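Local coordinates for protein EvdO1 (PDB 4XBZ) that probably catalyses an oxidative cyclization in orthosomycin biosynthesis, as a metal-binding member of the phytanoyl-CoA dioxygenase family, at residues A[127-132]-A[300-305]; A[176-181]-A[261-266]; A[38-43]-A[63-68]. All coordinates share one frame; numbering follows the deposited sequence.

Contact 1 (A[127-132]-A[300-305])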
loop_
_atom_site.group_PDB
_atom_site.type_symbol
_atom_site.label_atom_id
_atom_site.label_comp_id
_atom_site.label_asym_id
_atom_site.label_seq_id
_atom_site.Cartn_x
_atom_site.Cartn_y
_atom_site.Cartn_z
ATOM N N LEU A 127 9.088 -11.869 -4.907
ATOM C CA LEU A 127 9.499 -10.566 -4.389
ATOM C C LEU A 127 8.654 -9.429 -4.999
ATOM O O LEU A 127 8.046 -8.627 -4.276
ATOM C CB LEU A 127 10.990 -10.343 -4.658
ATOM C CG LEU A 127 11.616 -8.996 -4.306
ATOM C CD1 LEU A 127 11.317 -8.598 -2.874
ATOM C CD2 LEU A 127 13.141 -9.005 -4.559
ATOM N N LEU A 128 8.596 -9.384 -6.325
ATOM C CA LEU A 128 7.886 -8.314 -7.037
ATOM C C LEU A 128 6.348 -8.334 -6.859
ATOM O O LEU A 128 5.716 -7.280 -6.794
ATOM C CB LEU A 128 8.231 -8.374 -8.516
ATOM C CG LEU A 128 9.699 -8.139 -8.842
ATOM C CD1 LEU A 128 9.946 -8.429 -10.316
ATOM C CD2 LEU A 128 10.093 -6.702 -8.504
ATOM N N ARG A 129 5.753 -9.521 -6.753
ATOM C CA ARG A 129 4.316 -9.592 -6.506
ATOM C C ARG A 129 3.969 -9.110 -5.103
ATOM O O ARG A 129 2.881 -8.554 -4.893
ATOM C CB ARG A 129 3.775 -11.011 -6.731
ATOM C CG ARG A 129 3.486 -11.284 -8.206
ATOM C CD ARG A 129 2.513 -12.440 -8.422
ATOM N NE ARG A 129 3.171 -13.743 -8.445
ATOM C CZ ARG A 129 3.904 -14.198 -9.461
ATOM N NH1 ARG A 129 4.101 -13.448 -10.542
ATOM N NH2 ARG A 129 4.456 -15.405 -9.390
ATOM N N ILE A 130 4.880 -9.322 -4.152
ATOM C CA ILE A 130 4.692 -8.785 -2.811
ATOM C C ILE A 130 4.818 -7.271 -2.844
ATOM O O ILE A 130 3.953 -6.564 -2.314
ATOM C CB ILE A 130 5.706 -9.332 -1.801
ATOM C CG1 ILE A 130 5.458 -10.815 -1.528
ATOM C CG2 ILE A 130 5.634 -8.519 -0.510
ATOM C CD1 ILE A 130 6.626 -11.494 -0.824
ATOM N N MET A 131 5.904 -6.789 -3.454
ATOM C CA MET A 131 6.130 -5.357 -3.636
ATOM C C MET A 131 4.957 -4.677 -4.322
ATOM O O MET A 131 4.541 -3.593 -3.921
ATOM C CB MET A 131 7.416 -5.097 -4.438
ATOM C CG MET A 131 8.713 -5.293 -3.636
ATOM S SD MET A 131 8.839 -4.215 -2.180
ATOM C CE MET A 131 8.163 -5.278 -0.916
ATOM N N GLU A 132 4.417 -5.318 -5.348
ATOM C CA GLU A 132 3.275 -4.746 -6.044
ATOM C C GLU A 132 2.066 -4.580 -5.137
ATOM O O GLU A 132 1.333 -3.614 -5.288
ATOM C CB GLU A 132 2.874 -5.584 -7.252
ATOM C CG GLU A 132 2.143 -4.745 -8.279
ATOM C CD GLU A 132 0.975 -5.457 -8.919
ATOM O OE1 GLU A 132 0.433 -6.392 -8.283
ATOM O OE2 GLU A 132 0.613 -5.079 -10.065
ATOM N N ASP A 300 9.927 -22.914 -14.565
ATOM C CA ASP A 300 8.669 -23.266 -13.900
ATOM C C ASP A 300 8.009 -22.063 -13.224
ATOM O O ASP A 300 6.879 -22.157 -12.736
ATOM C CB ASP A 300 8.899 -24.373 -12.862
ATOM C CG ASP A 300 8.673 -25.770 -13.429
ATOM O OD1 ASP A 300 7.583 -26.022 -13.992
ATOM O OD2 ASP A 300 9.586 -26.618 -13.307
ATOM N N GLU A 301 8.720 -20.939 -13.187
ATOM C CA GLU A 301 8.227 -19.736 -12.524
ATOM C C GLU A 301 7.171 -19.013 -13.341
ATOM O O GLU A 301 7.299 -18.894 -14.561
ATOM C CB GLU A 301 9.378 -18.770 -12.240
ATOM C CG GLU A 301 9.945 -18.872 -10.857
ATOM C CD GLU A 301 11.090 -17.921 -10.627
ATOM O OE1 GLU A 301 11.736 -18.037 -9.564
ATOM O OE2 GLU A 301 11.341 -17.060 -11.501
ATOM N N GLU A 302 6.135 -18.532 -12.658
ATOM C CA GLU A 302 5.195 -17.590 -13.249
ATOM C C GLU A 302 5.740 -16.163 -13.098
ATOM O O GLU A 302 5.612 -15.546 -12.039
ATOM C CB GLU A 302 3.817 -17.720 -12.596
ATOM C CG GLU A 302 2.734 -16.887 -13.264
ATOM C CD GLU A 302 2.797 -16.950 -14.785
ATOM O OE1 GLU A 302 2.569 -18.046 -15.352
ATOM O OE2 GLU A 302 3.071 -15.902 -15.410
ATOM N N PRO A 303 6.346 -15.636 -14.168
ATOM C CA PRO A 303 7.095 -14.371 -14.140
ATOM C C PRO A 303 6.228 -13.156 -13.851
ATOM O O PRO A 303 5.074 -13.086 -14.309
ATOM C CB PRO A 303 7.692 -14.283 -15.549
ATOM C CG PRO A 303 6.793 -15.108 -16.399
ATOM C CD PRO A 303 6.256 -16.203 -15.525
ATOM N N PHE A 304 6.783 -12.209 -13.097
ATOM C CA PHE A 304 6.051 -10.995 -12.743
ATOM C C PHE A 304 5.586 -10.201 -13.973
ATOM O O PHE A 304 6.364 -9.922 -14.895
ATOM C CB PHE A 304 6.898 -10.098 -11.834
ATOM C CG PHE A 304 6.193 -8.835 -11.401
ATOM C CD1 PHE A 304 5.026 -8.895 -10.648
ATOM C CD2 PHE A 304 6.700 -7.591 -11.737
ATOM C CE1 PHE A 304 4.375 -7.745 -10.251
ATOM C CE2 PHE A 304 6.052 -6.437 -11.335
ATOM C CZ PHE A 304 4.894 -6.514 -10.592
ATOM N N ASP A 305 4.302 -9.849 -13.959
ATOM C CA ASP A 305 3.660 -9.068 -15.013
ATOM C C ASP A 305 3.589 -7.597 -14.601
ATOM O O ASP A 305 2.651 -7.185 -13.906
ATOM C CB ASP A 305 2.249 -9.622 -15.296
ATOM C CG ASP A 305 1.580 -8.970 -16.511
ATOM O OD1 ASP A 305 2.290 -8.453 -17.401
ATOM O OD2 ASP A 305 0.332 -8.981 -16.586
HETATM O O HOH W 1 2.439 -11.181 -11.849
HETATM O O HOH W 2 0.451 -7.052 -12.350
#
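Glu302 offers its backbone carbonyl, not its acid, to Arg129. The guanidinium grips the one oxygen end-on, with Arg129 NH1 at 3.0 Å and NH2 at 2.9 Å from Glu302 O. Both bonds lie near the guanidinium plane. NH2 also sits in the carbonyl plane, whereas NH1 is tilted 33° from it. A long, flat side chain with several N-H groups suits this place, because it can cross from the helix and hold a carbonyl of a loop with no regular secondary structure. Pro303, with its side chain turned away, carries the loop past the guanidinium. Phe304 is the apolar centre of the contact, its ring laid against the helix. With CG anti to the backbone N (chi1 -179°), its ring slides under Leu128, whose CB stands 3.7 Å from the ring centroid in a CH-pi contact over the face. Leu128 CD1 reaches Phe304 CD2 at 3.6 Å, and the aliphatic CG of Arg129 meets the ring edge, 3.7 Å from Phe304 CD1. Asp305 contributes its backbone through two waters. One accepts from both Asp305 N and Arg129 NH1; the other donates to Asp305 O, 2.7 Å away, and to Glu132 OE2. An alanine in place of Arg129 is likely to leave Glu302 O without its double grip and one water without one of its two N-H donors, while also uncovering an edge of the Phe304 ring. Thus the helix holds the loop by a greasy centre with a polar margin. On the inner side, Leu128 and Phe304 both touch Ile289 of helix 275-293, and Leu127 and Met131 turn the other side of helix 125-134 onto strands 179-184, 235-239 and 256-263.

Contact 2 (A[176-181]-A[261-266])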
loop_
_atom_site.group_PDB
_atom_site.type_symbol
_atom_site.label_atom_id
_atom_site.label_comp_id
_atom_site.label_asym_id
_atom_site.label_seq_id
_atom_site.Cartn_x
_atom_site.Cartn_y
_atom_site.Cartn_z
ATOM N N GLY A 176 3.765 2.773 4.339
ATOM C CA GLY A 176 4.756 1.847 3.797
ATOM C C GLY A 176 4.791 1.680 2.275
ATOM O O GLY A 176 4.643 0.576 1.749
ATOM N N ARG A 177 5.015 2.771 1.560
ATOM C CA ARG A 177 5.008 2.730 0.103
ATOM C C ARG A 177 6.439 2.825 -0.424
ATOM O O ARG A 177 6.719 2.451 -1.564
ATOM C CB ARG A 177 4.125 3.860 -0.448
ATOM C CG ARG A 177 2.750 3.912 0.266
ATOM C CD ARG A 177 2.058 5.259 0.096
ATOM N NE ARG A 177 1.634 5.398 -1.276
ATOM C CZ ARG A 177 1.557 6.550 -1.931
ATOM N NH1 ARG A 177 1.855 7.693 -1.327
ATOM N NH2 ARG A 177 1.160 6.541 -3.198
ATOM N N VAL A 178 7.335 3.317 0.428
ATOM C CA VAL A 178 8.763 3.313 0.156
ATOM C C VAL A 178 9.422 2.262 1.044
ATOM O O VAL A 178 9.429 2.372 2.268
ATOM C CB VAL A 178 9.404 4.692 0.407
ATOM C CG1 VAL A 178 10.893 4.642 0.120
ATOM C CG2 VAL A 178 8.707 5.753 -0.444
ATOM N N ILE A 179 9.967 1.232 0.415
ATOM C CA ILE A 179 10.294 0.005 1.119
ATOM C C ILE A 179 11.693 -0.521 0.769
ATOM O O ILE A 179 12.082 -0.581 -0.402
ATOM C CB ILE A 179 9.248 -1.092 0.810
ATOM C CG1 ILE A 179 7.832 -0.604 1.138
ATOM C CG2 ILE A 179 9.587 -2.397 1.550
ATOM C CD1 ILE A 179 6.759 -1.648 0.900
ATOM N N ASP A 180 12.428 -0.882 1.816
ATOM C CA ASP A 180 13.657 -1.667 1.726
ATOM C C ASP A 180 13.378 -3.166 1.783
ATOM O O ASP A 180 12.779 -3.649 2.744
ATOM C CB ASP A 180 14.589 -1.311 2.874
ATOM C CG ASP A 180 15.646 -0.342 2.474
ATOM O OD1 ASP A 180 16.086 -0.406 1.307
ATOM O OD2 ASP A 180 16.032 0.481 3.325
ATOM N N ALA A 181 13.808 -3.904 0.768
ATOM C CA ALA A 181 13.770 -5.356 0.841
ATOM C C ALA A 181 15.179 -5.865 1.104
ATOM O O ALA A 181 16.088 -5.657 0.288
ATOM C CB ALA A 181 13.215 -5.952 -0.422
ATOM N N TYR A 261 12.314 0.114 -3.158
ATOM C CA TYR A 261 11.275 0.373 -4.138
ATOM C C TYR A 261 10.502 1.611 -3.723
ATOM O O TYR A 261 10.368 1.869 -2.532
ATOM C CB TYR A 261 10.338 -0.823 -4.257
ATOM C CG TYR A 261 11.028 -2.101 -4.670
ATOM C CD1 TYR A 261 11.553 -2.964 -3.718
ATOM C CD2 TYR A 261 11.169 -2.437 -6.018
ATOM C CE1 TYR A 261 12.182 -4.138 -4.080
ATOM C CE2 TYR A 261 11.805 -3.608 -6.397
ATOM C CZ TYR A 261 12.312 -4.456 -5.420
ATOM O OH TYR A 261 12.948 -5.619 -5.781
ATOM N N ARG A 262 10.032 2.386 -4.702
ATOM C CA ARG A 262 9.111 3.501 -4.467
ATOM C C ARG A 262 8.028 3.527 -5.552
ATOM O O ARG A 262 8.202 2.943 -6.623
ATOM C CB ARG A 262 9.852 4.839 -4.457
ATOM C CG ARG A 262 10.916 4.962 -3.409
ATOM C CD ARG A 262 11.585 6.344 -3.398
ATOM N NE ARG A 262 12.715 6.359 -2.472
ATOM C CZ ARG A 262 12.923 7.269 -1.522
ATOM N NH1 ARG A 262 12.086 8.294 -1.361
ATOM N NH2 ARG A 262 13.988 7.155 -0.731
ATOM N N PRO A 263 6.903 4.207 -5.291
ATOM C CA PRO A 263 5.922 4.335 -6.378
ATOM C C PRO A 263 6.382 5.328 -7.443
ATOM O O PRO A 263 6.952 6.360 -7.091
ATOM C CB PRO A 263 4.659 4.835 -5.655
ATOM C CG PRO A 263 4.871 4.436 -4.203
ATOM C CD PRO A 263 6.347 4.641 -3.997
ATOM N N ALA A 264 6.162 5.013 -8.717
ATOM C CA ALA A 264 6.514 5.938 -9.807
ATOM C C ALA A 264 5.851 7.312 -9.677
ATOM O O ALA A 264 6.494 8.341 -9.916
ATOM C CB ALA A 264 6.167 5.329 -11.166
ATOM N N GLU A 265 4.579 7.347 -9.294
ATOM C CA GLU A 265 3.896 8.636 -9.231
ATOM C C GLU A 265 4.439 9.483 -8.080
ATOM O O GLU A 265 4.330 10.706 -8.107
ATOM C CB GLU A 265 2.372 8.470 -9.095
ATOM C CG GLU A 265 1.887 8.032 -7.714
ATOM C CD GLU A 265 1.868 6.527 -7.551
ATOM O OE1 GLU A 265 2.464 5.818 -8.402
ATOM O OE2 GLU A 265 1.250 6.049 -6.573
ATOM N N VAL A 266 5.013 8.843 -7.071
ATOM C CA VAL A 266 5.587 9.578 -5.947
ATOM C C VAL A 266 6.911 10.204 -6.366
ATOM O O VAL A 266 7.167 11.375 -6.074
ATOM C CB VAL A 266 5.798 8.669 -4.710
ATOM C CG1 VAL A 266 6.775 9.309 -3.699
ATOM C CG2 VAL A 266 4.440 8.298 -4.062
#
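Ile179 and Tyr261 form an antiparallel hydrogen-bonded pair between neighbouring strands of the major sheet of the double-stranded beta-helix. Ile179 N donates to Tyr261 O at 3.0 Å and Tyr261 N to Ile179 O at 2.9 Å. Both side chains project to the same face of the sheet, where Met131 of helix 125-134 covers them. Just before this pair, Arg177 runs along the end of the sheet. Its CB rests 3.9 Å from Pro263 CG, a compact ring that turns the chain into helix 264-270. The chain bends at chi3 (70°), which brings the guanidinium over to that helix. There CZ and NH1 lie against the methyl CG2 of Val266, while NH1 donates to Val172 O of its own chain and to Gly171 O of the second subunit. At the tip, NH2 forms a long salt bridge to Glu265 OE2 at 3.4 Å, the guanidinium and carboxylate planes 51° apart; Glu265 OE1 is taken by Asn138. Arginine suits the place, since it serves two carbonyls and an acid at a subunit boundary. On the other side of the strand, Arg262 pairs with Glu260, its chain extended from CG to NE, and Val178 CG1 sits over one face of its guanidinium, toward the rim, 3.6 Å above the plane.

Contact 3 (A[38-43]-A[63-68])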
loop_
_atom_site.group_PDB
_atom_site.type_symbol
_atom_site.label_atom_id
_atom_site.label_comp_id
_atom_site.label_asym_id
_atom_site.label_seq_id
_atom_site.Cartn_x
_atom_site.Cartn_y
_atom_site.Cartn_z
ATOM N N ASP A 38 5.076 -17.000 5.448
ATOM C CA ASP A 38 5.650 -18.145 4.753
ATOM C C ASP A 38 5.148 -18.102 3.319
ATOM O O ASP A 38 4.163 -18.763 2.973
ATOM C CB ASP A 38 5.278 -19.471 5.428
ATOM C CG ASP A 38 6.341 -20.557 5.214
ATOM O OD1 ASP A 38 7.091 -20.856 6.177
ATOM O OD2 ASP A 38 6.446 -21.095 4.080
ATOM N N ILE A 39 5.840 -17.327 2.490
ATOM C CA ILE A 39 5.309 -16.930 1.196
ATOM C C ILE A 39 5.014 -18.103 0.274
ATOM O O ILE A 39 4.068 -18.059 -0.509
ATOM C CB ILE A 39 6.266 -15.952 0.478
ATOM C CG1 ILE A 39 5.580 -15.370 -0.759
ATOM C CG2 ILE A 39 7.613 -16.610 0.139
ATOM C CD1 ILE A 39 4.260 -14.693 -0.432
ATOM N N ARG A 40 5.800 -19.163 0.374
ATOM C CA ARG A 40 5.607 -20.297 -0.525
ATOM C C ARG A 40 4.565 -21.246 0.035
ATOM O O ARG A 40 4.044 -22.092 -0.685
ATOM C CB ARG A 40 6.925 -21.022 -0.779
ATOM C CG ARG A 40 7.881 -20.216 -1.657
ATOM C CD ARG A 40 9.239 -20.888 -1.769
ATOM N NE ARG A 40 10.144 -20.124 -2.615
ATOM C CZ ARG A 40 10.193 -20.247 -3.935
ATOM N NH1 ARG A 40 9.379 -21.107 -4.542
ATOM N NH2 ARG A 40 11.049 -19.516 -4.641
ATOM N N ARG A 41 4.246 -21.082 1.314
ATOM C CA ARG A 41 3.236 -21.902 1.952
ATOM C C ARG A 41 1.841 -21.301 1.807
ATOM O O ARG A 41 0.927 -21.954 1.304
ATOM C CB ARG A 41 3.561 -22.099 3.433
ATOM C CG ARG A 41 2.409 -22.680 4.223
ATOM C CD ARG A 41 2.803 -23.018 5.647
ATOM N NE ARG A 41 1.770 -23.829 6.286
ATOM C CZ ARG A 41 1.959 -24.567 7.376
ATOM N NH1 ARG A 41 3.153 -24.611 7.955
ATOM N NH2 ARG A 41 0.949 -25.273 7.884
ATOM N N THR A 42 1.683 -20.052 2.240
ATOM C CA THR A 42 0.362 -19.428 2.332
ATOM C C THR A 42 0.087 -18.427 1.206
ATOM O O THR A 42 -1.062 -18.211 0.818
ATOM C CB THR A 42 0.190 -18.695 3.683
ATOM O OG1 THR A 42 1.152 -17.640 3.781
ATOM C CG2 THR A 42 0.391 -19.655 4.853
ATOM N N GLY A 43 1.150 -17.820 0.685
ATOM C CA GLY A 43 1.012 -16.660 -0.178
ATOM C C GLY A 43 0.994 -15.443 0.727
ATOM O O GLY A 43 1.090 -15.579 1.948
ATOM N N LEU A 63 11.955 -17.096 0.875
ATOM C CA LEU A 63 11.791 -16.428 -0.415
ATOM C C LEU A 63 12.516 -17.189 -1.527
ATOM O O LEU A 63 11.970 -17.400 -2.606
ATOM C CB LEU A 63 12.298 -14.982 -0.353
ATOM C CG LEU A 63 12.310 -14.247 -1.700
ATOM C CD1 LEU A 63 10.909 -13.987 -2.197
ATOM C CD2 LEU A 63 13.119 -12.950 -1.629
ATOM N N LEU A 64 13.737 -17.625 -1.245
ATOM C CA LEU A 64 14.575 -18.239 -2.269
ATOM C C LEU A 64 14.597 -19.760 -2.177
ATOM O O LEU A 64 14.585 -20.323 -1.076
ATOM C CB LEU A 64 16.006 -17.708 -2.169
ATOM C CG LEU A 64 16.211 -16.199 -2.233
ATOM C CD1 LEU A 64 17.679 -15.864 -1.996
ATOM C CD2 LEU A 64 15.753 -15.677 -3.573
ATOM N N THR A 65 14.635 -20.419 -3.335
ATOM C CA THR A 65 15.037 -21.827 -3.370
ATOM C C THR A 65 16.473 -21.966 -2.855
ATOM O O THR A 65 17.243 -20.999 -2.877
ATOM C CB THR A 65 14.969 -22.438 -4.790
ATOM O OG1 THR A 65 15.932 -21.802 -5.643
ATOM C CG2 THR A 65 13.581 -22.306 -5.370
ATOM N N PRO A 66 16.840 -23.168 -2.377
ATOM C CA PRO A 66 18.231 -23.454 -1.990
ATOM C C PRO A 66 19.250 -23.138 -3.092
ATOM O O PRO A 66 20.280 -22.527 -2.803
ATOM C CB PRO A 66 18.198 -24.954 -1.680
ATOM C CG PRO A 66 16.818 -25.166 -1.148
ATOM C CD PRO A 66 15.929 -24.260 -1.983
ATOM N N GLN A 67 18.957 -23.531 -4.328
ATOM C CA GLN A 67 19.864 -23.300 -5.460
ATOM C C GLN A 67 20.105 -21.816 -5.737
ATOM O O GLN A 67 21.247 -21.412 -5.965
ATOM C CB GLN A 67 19.324 -23.971 -6.730
ATOM C CG GLN A 67 20.174 -23.780 -7.991
ATOM C CD GLN A 67 21.540 -24.470 -7.923
ATOM O OE1 GLN A 67 22.480 -23.977 -7.288
ATOM N NE2 GLN A 67 21.650 -25.618 -8.582
ATOM N N GLU A 68 19.042 -21.008 -5.728
ATOM C CA GLU A 68 19.195 -19.575 -5.954
ATOM C C GLU A 68 19.966 -18.936 -4.808
ATOM O O GLU A 68 20.795 -18.049 -5.033
ATOM C CB GLU A 68 17.836 -18.867 -6.134
ATOM C CG GLU A 68 17.992 -17.352 -6.406
ATOM C CD GLU A 68 16.773 -16.691 -7.063
ATOM O OE1 GLU A 68 15.629 -17.163 -6.875
ATOM O OE2 GLU A 68 16.966 -15.689 -7.779
#
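The guanidinium of Arg40 has the methyl CG2 of Thr65 over one face, 3.8 Å from NH2, and the carbonyl oxygen of Leu63 at its edge. It takes that oxygen side-on with two nitrogens: NH2 lies 3.1 Å from Leu63 O, and the bond from NE is longer, at 3.3 Å. Both come from the same face of the carbonyl, but unequally. NH2 is tilted 28° from the carbonyl plane, while NE stands well above it, 67° out. An extended chain from CG to NE carries the group from the turn after strand 36-38 to the loop before helix 66-86. Beneath the arginine, Ile39 CG2 comes within 4.2 Å of Leu63 CA, and the branched side chain continues toward Ile130 of helix 125-134. Thr65 serves the helix as well: it is the N-cap, and its OG1 accepts from Glu68 N at 3.2 Å, leaving the methyl to meet the arginine. Leu63 packs its side chain on Leu126 and Ile183, while its carbonyl takes the arginine and a weak bond from His124. The positive guanidinium would probably polarise this C=O; the acid of Glu68 is near, but not in contact, and is paired with Arg292.

How the contacts relate
Contact 3 closes first along the chain, before contact 1 opens, and contact 2 lies nested inside the loop that contact 1 closes. Helix 125-134 joins all three. Its residues 127-132 belong to contact 1; Met131 packs on Tyr261 of contact 2, and Ile130 meets Ile39 of contact 3. About 12 Å separates the centres of contacts 1 and 3, about 16 Å those of 1 and 2 and about 23 Å those of 2 and 3, which do not touch. Contacts 1 and 3 bring the late loop and the early segments to the helix, and contact 2 is in the sheet it covers, part of the double-stranded beta-helix whose nickel site is formed by His160, Asp162 and His244.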